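Side-chain contacts in probable glutathione S-transferase (Bordetella bronchiseptica RB50, PDB 3H1N), which probably conjugates the thiol of glutathione to electrophilic substrates: residues Glu154-Met157 with Pro158-Gln162; His208-Pro211 with Arg212-Ala215. All blocks are in the same frame, centred on the assembly; numbering follows the deposited sequence.

Interaction 1 (Glu154-Met157 with Pro158-Gln162)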
loop_
_atom_site.group_PDB
_atom_site.type_symbol
_atom_site.label_atom_id
_atom_site.label_comp_id
_atom_site.label_asym_id
_atom_site.label_seq_id
_atom_site.Cartn_x
_atom_site.Cartn_y
_atom_site.Cartn_z
ATOM N N GLU B 154 13.386 17.637 -0.985
ATOM C CA GLU B 154 14.180 18.003 0.199
ATOM C C GLU B 154 14.151 16.939 1.297
ATOM O O GLU B 154 15.181 16.634 1.901
ATOM C CB GLU B 154 13.728 19.359 0.782
ATOM C CG GLU B 154 14.082 20.594 -0.064
ATOM C CD GLU B 154 13.377 21.880 0.412
ATOM O OE1 GLU B 154 12.822 21.904 1.534
ATOM O OE2 GLU B 154 13.377 22.874 -0.339
ATOM N N THR B 155 12.975 16.387 1.585
ATOM C CA THR B 155 12.886 15.444 2.692
ATOM C C THR B 155 12.547 14.007 2.292
ATOM O O THR B 155 13.110 13.066 2.844
ATOM C CB THR B 155 11.909 15.924 3.793
ATOM O OG1 THR B 155 10.566 15.778 3.334
ATOM C CG2 THR B 155 12.156 17.376 4.159
ATOM N N ARG B 156 11.635 13.834 1.341
ATOM C CA ARG B 156 11.062 12.502 1.064
ATOM C C ARG B 156 12.000 11.606 0.279
ATOM O O ARG B 156 12.298 10.481 0.695
ATOM C CB ARG B 156 9.713 12.628 0.339
ATOM C CG ARG B 156 8.673 13.452 1.100
ATOM C CD ARG B 156 8.409 12.906 2.505
ATOM N NE ARG B 156 7.718 11.615 2.477
ATOM C CZ ARG B 156 7.625 10.789 3.517
ATOM N NH1 ARG B 156 8.217 11.089 4.669
ATOM N NH2 ARG B 156 6.992 9.633 3.386
HETATM N N MSE B 157 12.481 12.117 -0.849
HETATM C CA MSE B 157 13.403 11.362 -1.697
HETATM C C MSE B 157 14.636 10.860 -0.922
HETATM O O MSE B 157 14.947 9.666 -0.980
HETATM C CB MSE B 157 13.808 12.164 -2.947
HETATM C CG MSE B 157 12.720 12.193 -4.015
HETATM SE SE MSE B 157 13.147 13.316 -5.551
HETATM C CE MSE B 157 14.741 12.425 -6.168
ATOM N N PRO B 158 15.323 11.749 -0.176
ATOM C CA PRO B 158 16.457 11.205 0.591
ATOM C C PRO B 158 16.051 10.221 1.705
ATOM O O PRO B 158 16.811 9.296 2.000
ATOM C CB PRO B 158 17.136 12.442 1.198
ATOM C CG PRO B 158 16.524 13.613 0.595
ATOM C CD PRO B 158 15.334 13.221 -0.237
ATOM N N LYS B 159 14.890 10.406 2.318
ATOM C CA LYS B 159 14.471 9.476 3.365
ATOM C C LYS B 159 14.261 8.044 2.830
ATOM O O LYS B 159 14.776 7.079 3.399
ATOM C CB LYS B 159 13.214 9.947 4.100
ATOM C CG LYS B 159 12.827 9.001 5.215
ATOM C CD LYS B 159 11.649 9.522 6.020
ATOM C CE LYS B 159 11.461 8.709 7.295
ATOM N NZ LYS B 159 10.408 9.331 8.132
ATOM N N PHE B 160 13.475 7.920 1.768
ATOM C CA PHE B 160 13.288 6.638 1.088
ATOM C C PHE B 160 14.601 6.055 0.573
ATOM O O PHE B 160 14.850 4.872 0.751
ATOM C CB PHE B 160 12.328 6.798 -0.079
ATOM C CG PHE B 160 10.887 6.878 0.327
ATOM C CD1 PHE B 160 10.215 5.736 0.771
ATOM C CD2 PHE B 160 10.195 8.075 0.234
ATOM C CE1 PHE B 160 8.886 5.779 1.108
ATOM C CE2 PHE B 160 8.840 8.142 0.601
ATOM C CZ PHE B 160 8.188 6.998 1.042
HETATM N N MSE B 161 15.433 6.874 -0.073
HETATM C CA MSE B 161 16.663 6.351 -0.654
HETATM C C MSE B 161 17.639 5.848 0.414
HETATM O O MSE B 161 18.233 4.765 0.263
HETATM C CB MSE B 161 17.308 7.369 -1.608
HETATM C CG MSE B 161 16.486 7.519 -2.897
HETATM SE SE MSE B 161 17.117 8.910 -4.071
HETATM C CE MSE B 161 18.580 7.954 -4.880
ATOM N N GLN B 162 17.793 6.622 1.488
ATOM C CA GLN B 162 18.605 6.200 2.638
ATOM C C GLN B 162 18.077 4.897 3.228
ATOM O O GLN B 162 18.853 4.015 3.593
ATOM C CB GLN B 162 18.645 7.278 3.730
ATOM C CG GLN B 162 19.730 7.048 4.812
ATOM C CD GLN B 162 21.152 7.180 4.270
ATOM O OE1 GLN B 162 21.693 6.255 3.668
ATOM N NE2 GLN B 162 21.757 8.337 4.486
#
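Where Pro-158 follows Met-157, the helix is most tightly packed: ring carbon CD of Pro-158 lies 3.3 Å from CB of Met-157, closer than usual for two carbons. Proline has no N-H to offer the preceding turn, so the helix kinks here, and CG of the ring sits 3.6 Å from the carbonyl O of Glu-154. The first N-H after it, Lys-159 N, makes a long, bent bond to Thr-155 O at 3.2 Å. From Phe-160 on the bonding is regular: Phe-160 N bonds to Arg-156 O at 3.0 Å, nearly straight, and Met-161 N to Met-157 O.

The contacts of Arg-156 with Lys-159 and Phe-160 are looser, and Glu-154, Thr-155 and Lys-159 are exposed. Two bends (chi2 -56°, chi3 -69°) carry the Arg-156 guanidinium forward along the helix toward Phe-160, whose CE2 lies 3.7 Å from Arg-156 NH2, the two planes 81° apart. A salt bridge to Glu-124 holds it, while the extended Lys-159 runs alongside, its NZ, of like charge, 4.5 Å from Arg-156 NH1. Lys-159 and Phe-160 meet Phe-72 of the second subunit, by cation-pi contact and ring stacking. Helix 142-167 sets Phe-160 on helix 105-127, and Met-157 and Met-161 on helix 200-206.

Interaction 2 (His208-Pro211 with Arg212-Ala215)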
loop_
_atom_site.group_PDB
_atom_site.type_symbol
_atom_site.label_atom_id
_atom_site.label_comp_id
_atom_site.label_asym_id
_atom_site.label_seq_id
_atom_site.Cartn_x
_atom_site.Cartn_y
_atom_site.Cartn_z
ATOM N N HIS B 208 25.351 9.859 -5.242
ATOM C CA HIS B 208 26.635 9.519 -4.605
ATOM C C HIS B 208 26.454 9.038 -3.164
ATOM O O HIS B 208 27.301 8.316 -2.638
ATOM C CB HIS B 208 27.604 10.716 -4.625
ATOM C CG HIS B 208 27.377 11.685 -3.502
ATOM N ND1 HIS B 208 26.325 12.575 -3.488
ATOM C CD2 HIS B 208 28.048 11.878 -2.340
ATOM C CE1 HIS B 208 26.367 13.288 -2.378
ATOM N NE2 HIS B 208 27.401 12.886 -1.663
ATOM N N ARG B 209 25.371 9.470 -2.522
ATOM C CA ARG B 209 25.105 9.098 -1.138
ATOM C C ARG B 209 24.797 7.613 -0.980
ATOM O O ARG B 209 24.950 7.056 0.114
ATOM C CB ARG B 209 23.907 9.865 -0.581
ATOM C CG ARG B 209 23.956 11.383 -0.665
ATOM C CD ARG B 209 22.639 11.914 -0.089
ATOM N NE ARG B 209 22.603 13.376 -0.026
ATOM C CZ ARG B 209 21.612 14.073 0.525
ATOM N NH1 ARG B 209 20.563 13.453 1.064
ATOM N NH2 ARG B 209 21.663 15.393 0.537
ATOM N N TYR B 210 24.304 6.991 -2.050
ATOM C CA TYR B 210 23.704 5.656 -1.959
ATOM C C TYR B 210 24.366 4.619 -2.892
ATOM O O TYR B 210 23.699 4.096 -3.800
ATOM C CB TYR B 210 22.190 5.741 -2.232
ATOM C CG TYR B 210 21.515 6.923 -1.544
ATOM C CD1 TYR B 210 21.377 6.962 -0.160
ATOM C CD2 TYR B 210 21.036 8.012 -2.283
ATOM C CE1 TYR B 210 20.787 8.050 0.473
ATOM C CE2 TYR B 210 20.424 9.114 -1.651
ATOM C CZ TYR B 210 20.309 9.116 -0.274
ATOM O OH TYR B 210 19.714 10.178 0.372
ATOM N N PRO B 211 25.653 4.300 -2.650
ATOM C CA PRO B 211 26.394 3.383 -3.541
ATOM C C PRO B 211 25.770 1.973 -3.641
ATOM O O PRO B 211 25.765 1.391 -4.723
ATOM C CB PRO B 211 27.791 3.328 -2.908
ATOM C CG PRO B 211 27.546 3.643 -1.458
ATOM C CD PRO B 211 26.471 4.687 -1.483
ATOM N N ARG B 212 25.243 1.433 -2.540
ATOM C CA ARG B 212 24.611 0.100 -2.593
ATOM C C ARG B 212 23.338 0.122 -3.436
ATOM O O ARG B 212 23.129 -0.766 -4.273
ATOM C CB ARG B 212 24.332 -0.477 -1.202
ATOM C CG ARG B 212 25.576 -0.725 -0.347
ATOM C CD ARG B 212 25.242 -1.563 0.886
ATOM N NE ARG B 212 24.584 -0.760 1.909
ATOM C CZ ARG B 212 25.224 -0.074 2.857
ATOM N NH1 ARG B 212 26.548 -0.089 2.923
ATOM N NH2 ARG B 212 24.537 0.631 3.743
ATOM N N LEU B 213 22.517 1.155 -3.237
ATOM C CA LEU B 213 21.308 1.356 -4.033
ATOM C C LEU B 213 21.616 1.495 -5.526
ATOM O O LEU B 213 20.935 0.915 -6.361
ATOM C CB LEU B 213 20.534 2.591 -3.546
ATOM C CG LEU B 213 19.272 3.006 -4.313
ATOM C CD1 LEU B 213 18.215 1.900 -4.275
ATOM C CD2 LEU B 213 18.697 4.284 -3.719
HETATM N N MSE B 214 22.625 2.283 -5.858
HETATM C CA MSE B 214 22.996 2.473 -7.254
HETATM C C MSE B 214 23.652 1.218 -7.842
HETATM O O MSE B 214 23.477 0.911 -9.029
HETATM C CB MSE B 214 23.856 3.733 -7.420
HETATM C CG MSE B 214 23.135 5.020 -6.931
HETATM SE SE MSE B 214 21.254 5.240 -7.522
HETATM C CE MSE B 214 21.666 5.477 -9.407
ATOM N N ALA B 215 24.387 0.486 -7.009
ATOM C CA ALA B 215 24.895 -0.823 -7.404
ATOM C C ALA B 215 23.743 -1.782 -7.710
ATOM O O ALA B 215 23.786 -2.496 -8.710
ATOM C CB ALA B 215 25.813 -1.405 -6.334
#
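Tyr-210 and Leu-213 meet through their CB atoms, 3.8 Å apart, where the loop turns into helix 211-221. Leu-213 CG stands anti to the backbone N (chi1 177°), which brings CD2 to 4.1 Å from Tyr-210 CB and obliquely beside the ring. The carbonyl of Tyr-210, the N-cap residue, accepts the first turn's bond from Met-214 N at 2.9 Å, and CG of Met-214 packs 3.3 Å from the same oxygen. One residue on, Ala-215 N reaches Pro-211 O at 2.8 Å, while the methyl CB of Ala-215 rests against that oxygen.

The next shell helps to place the tyrosine. CB of Arg-209 lies 3.5 Å above the plane of the Tyr-210 ring, over its centre, and the extended arginine chain brings NH1 to the phenol OH for a weak hydrogen bond. Farther out, Leu-213 is packed on Leu-188 and Val-192 of helix 183-198. Glu-165 of helix 142-167 accepts hydrogen bonds from the backbone N atoms of Arg-212 and Leu-213, one at each carboxylate oxygen.

N-H groups in the first turn of a helix have no carbonyl of a preceding turn to bond, so Pro-211, which lacks one, forfeits no helix bond there. The two N-H groups that follow are satisfied by a carboxylate, whose negative charge should interact favourably with the positive end of the helix dipole.

How the interactions relate
Going from the N terminus, the chain reaches interaction 1 within helix 142-167, passes through helices 183-198 and 200-206, and then enters interaction 2 at the start of helix 211-221. The two lie in series, neither nested nor crossed, and each is local, so neither closes a long loop; a proline marks a helix kink in the first and a helix start in the second. Their centres are 13 Å apart, yet they touch: the Tyr-210 hydroxyl meets Pro-158 CA, its ring atoms CE1 and CE2 lie by the backbone N of Gln-162 and CB of Met-161, and Arg-209 packs on Pro-158. This packing ties the loop after helix 200-206 to helix 142-167 in the all-helical C-terminal domain.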